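Local structure of scyllo-inosose 3-dehydrogenase (Thermotoga maritima, 3IP1) at residues 11-19 against 25-36. The protein catalyses the NAD(+)-dependent oxidation of scyllo-inosose to 3-dehydro-scyllo-inosose, probably as a step in myo-inositol degradation, and binds two zinc ions per subunit. Numbering follows the deposited sequence.
Sequences KWDPRPEFK and IEGKLTWLGSKV
Val36 sets one methyl over the Trp12 indole and the other over the Phe18 ring. Its CG1 sits 3.4 Å from the centroid of the six-membered ring of Trp12, and its CG2 lies 3.5 Å from the centroid of the Phe18 ring; both are CH-pi contacts made over a ring face. The valine torsion explains the split: CG1 is anti to the backbone N (chi1 171°), which leaves CG2 beside that nitrogen and aimed at Phe18. The indole is covered on its other face by backbone, with Gly27 N 3.2 Å from Trp12 CD2 and Glu26 CA making a further CH-pi contact, while Leu29 O lies at the ring edge. Water 1, close to the indole plane, accepts from Trp12 NE1 and donates to Glu26 OE2. Were Trp12 an alanine, a gap would probably open between Val36 CG1 and the Glu26-Gly27 backbone, and the water would lose its indole donor.

Two main-chain bonds tie the segments together next to the valine: Asp13 N donates to Val36 O at 2.9 Å, and Arg15 N to Lys35 O at 2.9 Å, a carbonyl that Pro14 CA also approaches. Farther out, Lys35 NZ reaches the anti lone pair of Glu17 OE2 at 3.2 Å in a salt bridge on the type I turn from Arg15 to Phe18. The guanidinium of Arg15 instead pairs through NH2 with Asp78 and Glu80, and Asp13 OD2 with Arg38. Thr30 OG1, beside the Phe18 ring, accepts from Leu32 N in an ST turn.

The contact lies near the surface, with Val36 and Thr30 buried within it, where the chain leaves strand 3-12 and loops back to strand 37-38, one of its antiparallel partners in the sheet; Trp37 of that strand meets Trp12 edge-to-face.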
ATOM      1  N   LYS A  11      37.065   3.085  29.052  1.00 28.35           N
ATOM      2  CA  LYS A  11      37.486   4.457  29.371  1.00 28.27           C
ATOM      3  C   LYS A  11      36.784   5.505  28.485  1.00 28.62           C
ATOM      4  O   LYS A  11      36.728   5.354  27.262  1.00 28.09           O
ATOM      5  CB  LYS A  11      39.018   4.555  29.221  1.00 28.92           C
ATOM      6  CG  LYS A  11      39.629   5.902  29.610  1.00 28.57           C
ATOM      7  CD  LYS A  11      41.089   5.977  29.199  1.00 30.14           C
ATOM      8  CE  LYS A  11      41.726   7.320  29.631  1.00 32.97           C
ATOM      9  NZ  LYS A  11      43.189   7.367  29.318  1.00 34.41           N
ATOM     10  N   TRP A  12      36.248   6.561  29.104  1.00 29.36           N
ATOM     11  CA  TRP A  12      35.768   7.711  28.352  1.00 30.55           C
ATOM     12  C   TRP A  12      36.983   8.528  27.886  1.00 31.19           C
ATOM     13  O   TRP A  12      37.530   9.324  28.658  1.00 31.45           O
ATOM     14  CB  TRP A  12      34.842   8.585  29.205  1.00 30.07           C
ATOM     15  CG  TRP A  12      34.298   9.775  28.439  1.00 31.83           C
ATOM     16  CD1 TRP A  12      34.936  10.964  28.198  1.00 33.29           C
ATOM     17  CD2 TRP A  12      32.997   9.895  27.843  1.00 31.65           C
ATOM     18  NE1 TRP A  12      34.120  11.805  27.470  1.00 31.30           N
ATOM     19  CE2 TRP A  12      32.924  11.175  27.244  1.00 32.25           C
ATOM     20  CE3 TRP A  12      31.883   9.043  27.759  1.00 32.08           C
ATOM     21  CZ2 TRP A  12      31.778  11.625  26.562  1.00 31.68           C
ATOM     22  CZ3 TRP A  12      30.754   9.482  27.079  1.00 32.62           C
ATOM     23  CH2 TRP A  12      30.710  10.773  26.493  1.00 33.02           C
ATOM     24  N   ASP A  13      37.393   8.356  26.630  1.00 31.33           N
ATOM     25  CA  ASP A  13      38.641   8.966  26.158  1.00 31.59           C
ATOM     26  C   ASP A  13      38.546   9.321  24.678  1.00 31.57           C
ATOM     27  O   ASP A  13      39.178   8.670  23.853  1.00 31.72           O
ATOM     28  CB  ASP A  13      39.814   8.006  26.408  1.00 31.40           C
ATOM     29  CG  ASP A  13      41.178   8.681  26.287  1.00 32.46           C
ATOM     30  OD1 ASP A  13      41.230   9.915  26.172  1.00 32.23           O
ATOM     31  OD2 ASP A  13      42.205   7.966  26.306  1.00 32.05           O
ATOM     32  N   PRO A  14      37.772  10.372  24.344  1.00 31.77           N
ATOM     33  CA  PRO A  14      37.335  10.592  22.959  1.00 32.30           C
ATOM     34  C   PRO A  14      38.422  11.013  21.984  1.00 32.73           C
ATOM     35  O   PRO A  14      39.369  11.689  22.365  1.00 32.64           O
ATOM     36  CB  PRO A  14      36.302  11.713  23.084  1.00 32.27           C
ATOM     37  CG  PRO A  14      35.946  11.756  24.535  1.00 32.68           C
ATOM     38  CD  PRO A  14      37.179  11.362  25.257  1.00 31.53           C
ATOM     39  N   ARG A  15      38.274  10.573  20.738  1.00 32.98           N
ATOM     40  CA  ARG A  15      39.074  11.031  19.621  1.00 33.31           C
ATOM     41  C   ARG A  15      38.995  12.549  19.526  1.00 33.56           C
ATOM     42  O   ARG A  15      37.998  13.154  19.947  1.00 33.39           O
ATOM     43  CB  ARG A  15      38.611  10.365  18.319  1.00 33.39           C
ATOM     44  CG  ARG A  15      38.929   8.853  18.251  1.00 33.92           C
ATOM     45  CD  ARG A  15      38.950   8.380  16.815  1.00 34.60           C
ATOM     46  NE  ARG A  15      39.461   7.023  16.619  1.00 35.46           N
ATOM     47  CZ  ARG A  15      40.737   6.697  16.433  1.00 34.62           C
ATOM     48  NH1 ARG A  15      41.686   7.612  16.462  1.00 36.45           N
ATOM     49  NH2 ARG A  15      41.074   5.434  16.258  1.00 36.87           N
ATOM     50  N   PRO A  16      40.066  13.182  19.009  1.00 34.13           N
ATOM     51  CA  PRO A  16      40.166  14.656  18.945  1.00 34.25           C
ATOM     52  C   PRO A  16      38.988  15.310  18.229  1.00 34.28           C
ATOM     53  O   PRO A  16      38.513  16.354  18.667  1.00 34.64           O
ATOM     54  CB  PRO A  16      41.454  14.893  18.149  1.00 33.87           C
ATOM     55  CG  PRO A  16      42.240  13.653  18.324  1.00 34.83           C
ATOM     56  CD  PRO A  16      41.250  12.529  18.423  1.00 33.80           C
ATOM     57  N   GLU A  17      38.510  14.697  17.150  1.00 34.97           N
ATOM     58  CA  GLU A  17      37.345  15.227  16.409  1.00 35.46           C
ATOM     59  C   GLU A  17      36.031  15.258  17.206  1.00 35.80           C
ATOM     60  O   GLU A  17      35.114  16.019  16.863  1.00 36.50           O
ATOM     61  CB  GLU A  17      37.130  14.462  15.083  1.00 35.60           C
ATOM     62  CG  GLU A  17      36.849  12.950  15.238  1.00 37.03           C
ATOM     63  CD  GLU A  17      38.094  12.074  15.063  1.00 40.59           C
ATOM     64  OE1 GLU A  17      39.235  12.560  15.297  1.00 40.11           O
ATOM     65  OE2 GLU A  17      37.924  10.888  14.686  1.00 41.20           O
ATOM     66  N   PHE A  18      35.921  14.449  18.259  1.00 35.34           N
ATOM     67  CA  PHE A  18      34.632  14.277  18.920  1.00 35.16           C
ATOM     68  C   PHE A  18      34.182  15.544  19.622  1.00 35.60           C
ATOM     69  O   PHE A  18      34.949  16.169  20.343  1.00 34.91           O
ATOM     70  CB  PHE A  18      34.671  13.117  19.920  1.00 35.02           C
ATOM     71  CG  PHE A  18      33.417  12.982  20.756  1.00 34.71           C
ATOM     72  CD1 PHE A  18      32.308  12.278  20.271  1.00 32.69           C
ATOM     73  CD2 PHE A  18      33.349  13.547  22.029  1.00 34.77           C
ATOM     74  CE1 PHE A  18      31.163  12.139  21.028  1.00 30.48           C
ATOM     75  CE2 PHE A  18      32.190  13.413  22.807  1.00 35.16           C
ATOM     76  CZ  PHE A  18      31.091  12.708  22.291  1.00 33.25           C
ATOM     77  N   LYS A  19      32.924  15.908  19.408  1.00 36.25           N
ATOM     78  CA  LYS A  19      32.254  16.875  20.274  1.00 37.35           C
ATOM     79  C   LYS A  19      31.044  16.192  20.916  1.00 37.37           C
ATOM     80  O   LYS A  19      30.342  15.416  20.249  1.00 37.14           O
ATOM     81  CB  LYS A  19      31.809  18.117  19.493  1.00 37.87           C
ATOM     82  CG  LYS A  19      32.951  19.028  19.031  1.00 41.01           C
ATOM     83  CD  LYS A  19      33.398  18.682  17.617  1.00 44.40           C
ATOM     84  CE  LYS A  19      34.438  19.674  17.091  1.00 45.05           C
ATOM     85  NZ  LYS A  19      35.263  19.035  16.019  1.00 46.13           N
ATOM     86  N   ILE A  25      25.957  12.088  27.509  1.00 38.01           N
ATOM     87  CA  ILE A  25      26.286  12.470  28.887  1.00 37.50           C
ATOM     88  C   ILE A  25      27.767  12.219  29.134  1.00 37.52           C
ATOM     89  O   ILE A  25      28.249  11.074  29.107  1.00 37.08           O
ATOM     90  CB  ILE A  25      25.427  11.744  29.949  1.00 37.50           C
ATOM     91  CG1 ILE A  25      23.935  12.080  29.759  1.00 36.86           C
ATOM     92  CG2 ILE A  25      25.905  12.132  31.364  1.00 37.03           C
ATOM     93  CD1 ILE A  25      22.971  11.024  30.316  1.00 36.03           C
ATOM     94  N   GLU A  26      28.473  13.316  29.370  1.00 37.40           N
ATOM     95  CA  GLU A  26      29.907  13.324  29.551  1.00 37.69           C
ATOM     96  C   GLU A  26      30.357  12.261  30.570  1.00 36.60           C
ATOM     97  O   GLU A  26      29.928  12.277  31.716  1.00 36.44           O
ATOM     98  CB  GLU A  26      30.308  14.727  29.998  1.00 38.44           C
ATOM     99  CG  GLU A  26      31.464  15.315  29.210  1.00 43.29           C
ATOM    100  CD  GLU A  26      32.803  14.813  29.705  1.00 48.18           C
ATOM    101  OE1 GLU A  26      32.835  14.249  30.817  1.00 51.81           O
ATOM    102  OE2 GLU A  26      33.824  14.988  28.999  1.00 50.35           O
ATOM    103  N   GLY A  27      31.183  11.313  30.132  1.00 35.63           N
ATOM    104  CA  GLY A  27      31.705  10.266  31.028  1.00 34.62           C
ATOM    105  C   GLY A  27      30.834   9.020  31.142  1.00 34.14           C
ATOM    106  O   GLY A  27      31.254   7.995  31.715  1.00 33.44           O
ATOM    107  N   LYS A  28      29.626   9.095  30.581  1.00 33.33           N
ATOM    108  CA  LYS A  28      28.617   8.071  30.809  1.00 33.19           C
ATOM    109  C   LYS A  28      27.944   7.485  29.566  1.00 32.41           C
ATOM    110  O   LYS A  28      27.702   6.281  29.506  1.00 32.83           O
ATOM    111  CB  LYS A  28      27.547   8.620  31.734  1.00 33.30           C
ATOM    112  CG  LYS A  28      28.052   8.915  33.133  1.00 35.27           C
ATOM    113  CD  LYS A  28      26.916   9.478  33.975  1.00 40.16           C
ATOM    114  CE  LYS A  28      27.386   9.888  35.359  1.00 43.16           C
ATOM    115  NZ  LYS A  28      26.456  10.932  35.892  1.00 45.59           N
ATOM    116  N   LEU A  29      27.626   8.336  28.594  1.00 31.07           N
ATOM    117  CA  LEU A  29      26.761   7.946  27.484  1.00 30.11           C
ATOM    118  C   LEU A  29      27.089   8.713  26.215  1.00 29.05           C
ATOM    119  O   LEU A  29      27.183   9.934  26.227  1.00 27.47           O
ATOM    120  CB  LEU A  29      25.280   8.181  27.849  1.00 30.21           C
ATOM    121  CG  LEU A  29      24.206   7.844  26.788  1.00 30.81           C
ATOM    122  CD1 LEU A  29      23.932   6.366  26.735  1.00 32.35           C
ATOM    123  CD2 LEU A  29      22.900   8.604  27.048  1.00 33.67           C
ATOM    124  N   THR A  30      27.218   7.988  25.111  1.00 28.75           N
ATOM    125  CA  THR A  30      27.350   8.637  23.813  1.00 28.26           C
ATOM    126  C   THR A  30      26.558   7.925  22.727  1.00 28.93           C
ATOM    127  O   THR A  30      26.370   6.702  22.792  1.00 27.51           O
ATOM    128  CB  THR A  30      28.841   8.792  23.365  1.00 28.41           C
ATOM    129  OG1 THR A  30      28.888   9.512  22.129  1.00 28.30           O
ATOM    130  CG2 THR A  30      29.508   7.455  23.168  1.00 26.90           C
ATOM    131  N   TRP A  31      26.125   8.699  21.721  1.00 29.06           N
ATOM    132  CA  TRP A  31      25.543   8.133  20.507  1.00 29.92           C
ATOM    133  C   TRP A  31      26.613   7.679  19.509  1.00 30.09           C
ATOM    134  O   TRP A  31      26.300   6.959  18.559  1.00 29.13           O
ATOM    135  CB  TRP A  31      24.538   9.109  19.874  1.00 31.11           C
ATOM    136  CG  TRP A  31      23.172   8.936  20.504  1.00 32.47           C
ATOM    137  CD1 TRP A  31      22.728   9.462  21.697  1.00 33.54           C
ATOM    138  CD2 TRP A  31      22.098   8.144  19.992  1.00 35.38           C
ATOM    139  NE1 TRP A  31      21.431   9.045  21.948  1.00 34.28           N
ATOM    140  CE2 TRP A  31      21.026   8.231  20.922  1.00 35.58           C
ATOM    141  CE3 TRP A  31      21.936   7.351  18.834  1.00 38.28           C
ATOM    142  CZ2 TRP A  31      19.801   7.570  20.721  1.00 36.99           C
ATOM    143  CZ3 TRP A  31      20.708   6.691  18.636  1.00 38.03           C
ATOM    144  CH2 TRP A  31      19.664   6.809  19.577  1.00 37.55           C
ATOM    145  N   LEU A  32      27.879   8.059  19.774  1.00 29.98           N
ATOM    146  CA  LEU A  32      29.016   7.696  18.913  1.00 29.82           C
ATOM    147  C   LEU A  32      30.113   6.848  19.594  1.00 29.84           C
ATOM    148  O   LEU A  32      31.256   7.298  19.807  1.00 29.30           O
ATOM    149  CB  LEU A  32      29.617   8.952  18.269  1.00 29.54           C
ATOM    150  CG  LEU A  32      28.768   9.657  17.210  1.00 29.82           C
ATOM    151  CD1 LEU A  32      29.402  10.992  16.836  1.00 27.97           C
ATOM    152  CD2 LEU A  32      28.564   8.749  15.950  1.00 30.69           C
ATOM    153  N   GLY A  33      29.770   5.600  19.892  1.00 29.73           N
ATOM    154  CA  GLY A  33      30.654   4.710  20.646  1.00 29.34           C
ATOM    155  C   GLY A  33      32.121   4.748  20.261  1.00 29.10           C
ATOM    156  O   GLY A  33      32.988   5.002  21.100  1.00 28.61           O
ATOM    157  N   SER A  34      32.397   4.507  18.988  1.00 29.14           N
ATOM    158  CA  SER A  34      33.754   4.301  18.534  1.00 29.80           C
ATOM    159  C   SER A  34      34.588   5.585  18.553  1.00 30.08           C
ATOM    160  O   SER A  34      35.803   5.537  18.413  1.00 31.00           O
ATOM    161  CB  SER A  34      33.748   3.678  17.145  1.00 29.38           C
ATOM    162  OG  SER A  34      33.094   4.543  16.247  1.00 30.17           O
ATOM    163  N   LYS A  35      33.937   6.725  18.727  1.00 30.30           N
ATOM    164  CA  LYS A  35      34.628   8.008  18.836  1.00 30.51           C
ATOM    165  C   LYS A  35      34.978   8.346  20.285  1.00 30.27           C
ATOM    166  O   LYS A  35      35.630   9.359  20.533  1.00 29.37           O
ATOM    167  CB  LYS A  35      33.755   9.143  18.277  1.00 30.59           C
ATOM    168  CG  LYS A  35      33.363   8.975  16.813  1.00 31.88           C
ATOM    169  CD  LYS A  35      34.596   8.987  15.914  1.00 35.34           C
ATOM    170  CE  LYS A  35      34.224   9.355  14.488  1.00 36.63           C
ATOM    171  NZ  LYS A  35      35.414   9.259  13.608  1.00 39.52           N
ATOM    172  N   VAL A  36      34.527   7.515  21.229  1.00 29.47           N
ATOM    173  CA  VAL A  36      34.571   7.879  22.642  1.00 29.41           C
ATOM    174  C   VAL A  36      35.188   6.818  23.557  1.00 29.66           C
ATOM    175  O   VAL A  36      36.124   7.097  24.307  1.00 30.14           O
ATOM    176  CB  VAL A  36      33.156   8.219  23.137  1.00 29.61           C
ATOM    177  CG1 VAL A  36      33.130   8.391  24.668  1.00 30.18           C
ATOM    178  CG2 VAL A  36      32.657   9.488  22.455  1.00 28.55           C
TER
HETATM  179  O   HOH W   1      33.638  14.769  26.160  1.00 49.11           O